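Local coordinates for putative glycoside hydrolase (Bacteroides ovatus, PDB 4ONZ), which is a putative glycoside hydrolase that probably adopts the five-bladed beta-propeller fold of its clan, its exact role not being established, at residues 201-204 with 208-211. Residues are numbered along the deposited sequence; the frame is centred on the assembly and turned at random.
Sequences FMYW and AIYA
Trp204 and Tyr210 face each other across a beta hairpin, strands 200-204 and 210-214, which forms part of one antiparallel blade of the beta-propeller expected for this family. They are a hydrogen-bonded pair: Trp204 N donates to Tyr210 O at 2.9 Å, from well above the carbonyl plane, while Tyr210 N reaches Trp204 O at 2.7 Å in a nearly straight bond (165° at the hydrogen).

Packing is tightest on the face of the sheet that carries these two aromatic side chains. The indole takes the crowded position between its backbone N and carbonyl carbon (chi1 67°), which swings it across to the neighbouring strand. There CB of Tyr210 sits over one indole face, 3.4 Å from Trp204 CE2, in a CH-pi contact over the five-membered ring. Beyond it the phenol ring lies over the six-membered ring as an offset stack, the planes inclined at 27°, and its CD2 approaches CZ3 and CH2. Phe164 meets the indole at a steep angle. Tyr210 is partly exposed, the one touching residue that is not buried, although its side chain also touches Leu230 and Lys232.

The opposite face is more loosely joined across the strands. CZ of Phe201 lies 3.8 Å from the methyl of Ala211, and CG2 of Ile209 touches Tyr203 CB at 4.0 Å. Tyr203 and Ile209 also touch strands 245-255 and 258-266, and Tyr203 OH is hydrogen-bonded to Pro293 O. Between the faces, Ala211 CA makes a CA-H...O contact with Met202 O, and Tyr203 CA one with Tyr210 O. At the edge of the indole, NE1 of Trp204 gives a weak, bent hydrogen bond to Ala211 O, 3.0 Å long.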
loop_
_atom_site.group_PDB
_atom_site.type_symbol
_atom_site.label_atom_id
_atom_site.label_comp_id
_atom_site.label_asym_id
_atom_site.label_seq_id
_atom_site.Cartn_x
_atom_site.Cartn_y
_atom_site.Cartn_z
ATOM N N PHE A 201 14.045 -0.152 6.865
ATOM C CA PHE A 201 13.668 1.170 6.414
ATOM C C PHE A 201 12.311 1.226 5.731
ATOM O O PHE A 201 11.910 0.288 5.061
ATOM C CB PHE A 201 14.738 1.641 5.421
ATOM C CG PHE A 201 14.561 3.056 4.969
ATOM C CD1 PHE A 201 13.678 3.364 3.947
ATOM C CD2 PHE A 201 15.265 4.083 5.575
ATOM C CE1 PHE A 201 13.499 4.672 3.544
ATOM C CE2 PHE A 201 15.088 5.389 5.177
ATOM C CZ PHE A 201 14.207 5.684 4.156
HETATM N N MSE A 202 11.604 2.339 5.905
HETATM C CA MSE A 202 10.351 2.535 5.181
HETATM C C MSE A 202 10.071 3.976 4.937
HETATM O O MSE A 202 10.505 4.838 5.694
HETATM C CB MSE A 202 9.131 1.917 5.880
HETATM C CG MSE A 202 8.641 2.658 7.119
HETATM SE SE MSE A 202 6.967 1.861 7.754
HETATM C CE MSE A 202 6.569 3.077 9.231
ATOM N N TYR A 203 9.413 4.247 3.818
ATOM C CA TYR A 203 8.836 5.556 3.569
ATOM C C TYR A 203 7.433 5.407 4.116
ATOM O O TYR A 203 6.932 4.288 4.220
ATOM C CB TYR A 203 8.798 5.897 2.084
ATOM C CG TYR A 203 10.183 5.978 1.505
ATOM C CD1 TYR A 203 10.997 7.071 1.779
ATOM C CD2 TYR A 203 10.701 4.944 0.738
ATOM C CE1 TYR A 203 12.283 7.138 1.282
ATOM C CE2 TYR A 203 11.988 5.008 0.236
ATOM C CZ TYR A 203 12.775 6.110 0.508
ATOM O OH TYR A 203 14.065 6.175 0.009
ATOM N N TRP A 204 6.807 6.514 4.498
ATOM C CA TRP A 204 5.445 6.479 4.966
ATOM C C TRP A 204 4.806 7.864 4.860
ATOM O O TRP A 204 5.513 8.882 4.823
ATOM C CB TRP A 204 5.378 5.965 6.416
ATOM C CG TRP A 204 6.001 6.896 7.444
ATOM C CD1 TRP A 204 7.315 6.910 7.853
ATOM C CD2 TRP A 204 5.341 7.926 8.182
ATOM N NE1 TRP A 204 7.498 7.887 8.807
ATOM C CE2 TRP A 204 6.307 8.526 9.023
ATOM C CE3 TRP A 204 4.021 8.405 8.222
ATOM C CZ2 TRP A 204 6.005 9.584 9.870
ATOM C CZ3 TRP A 204 3.722 9.467 9.070
ATOM C CH2 TRP A 204 4.713 10.047 9.881
ATOM N N ALA A 208 2.519 13.986 3.053
ATOM C CA ALA A 208 3.910 14.173 2.700
ATOM C C ALA A 208 4.528 12.793 2.762
ATOM O O ALA A 208 3.939 11.884 3.333
ATOM C CB ALA A 208 4.594 15.088 3.688
ATOM N N ILE A 209 5.702 12.635 2.177
ATOM C CA ILE A 209 6.424 11.383 2.277
ATOM C C ILE A 209 7.489 11.578 3.351
ATOM O O ILE A 209 8.366 12.440 3.227
ATOM C CB ILE A 209 7.100 10.971 0.961
ATOM C CG1 ILE A 209 6.075 10.824 -0.171
ATOM C CG2 ILE A 209 7.905 9.682 1.153
ATOM C CD1 ILE A 209 5.086 9.695 -0.018
ATOM N N TYR A 210 7.381 10.773 4.402
ATOM C CA TYR A 210 8.319 10.748 5.503
ATOM C C TYR A 210 9.073 9.427 5.467
ATOM O O TYR A 210 8.872 8.608 4.563
ATOM C CB TYR A 210 7.580 10.815 6.832
ATOM C CG TYR A 210 6.649 11.991 7.006
ATOM C CD1 TYR A 210 7.130 13.220 7.413
ATOM C CD2 TYR A 210 5.280 11.855 6.824
ATOM C CE1 TYR A 210 6.285 14.297 7.602
ATOM C CE2 TYR A 210 4.425 12.931 7.018
ATOM C CZ TYR A 210 4.939 14.149 7.412
ATOM O OH TYR A 210 4.105 15.240 7.608
ATOM N N ALA A 211 9.918 9.213 6.470
ATOM C CA ALA A 211 10.681 7.989 6.596
ATOM C C ALA A 211 10.725 7.526 8.047
ATOM O O ALA A 211 10.437 8.294 8.975
ATOM C CB ALA A 211 12.086 8.177 6.057
#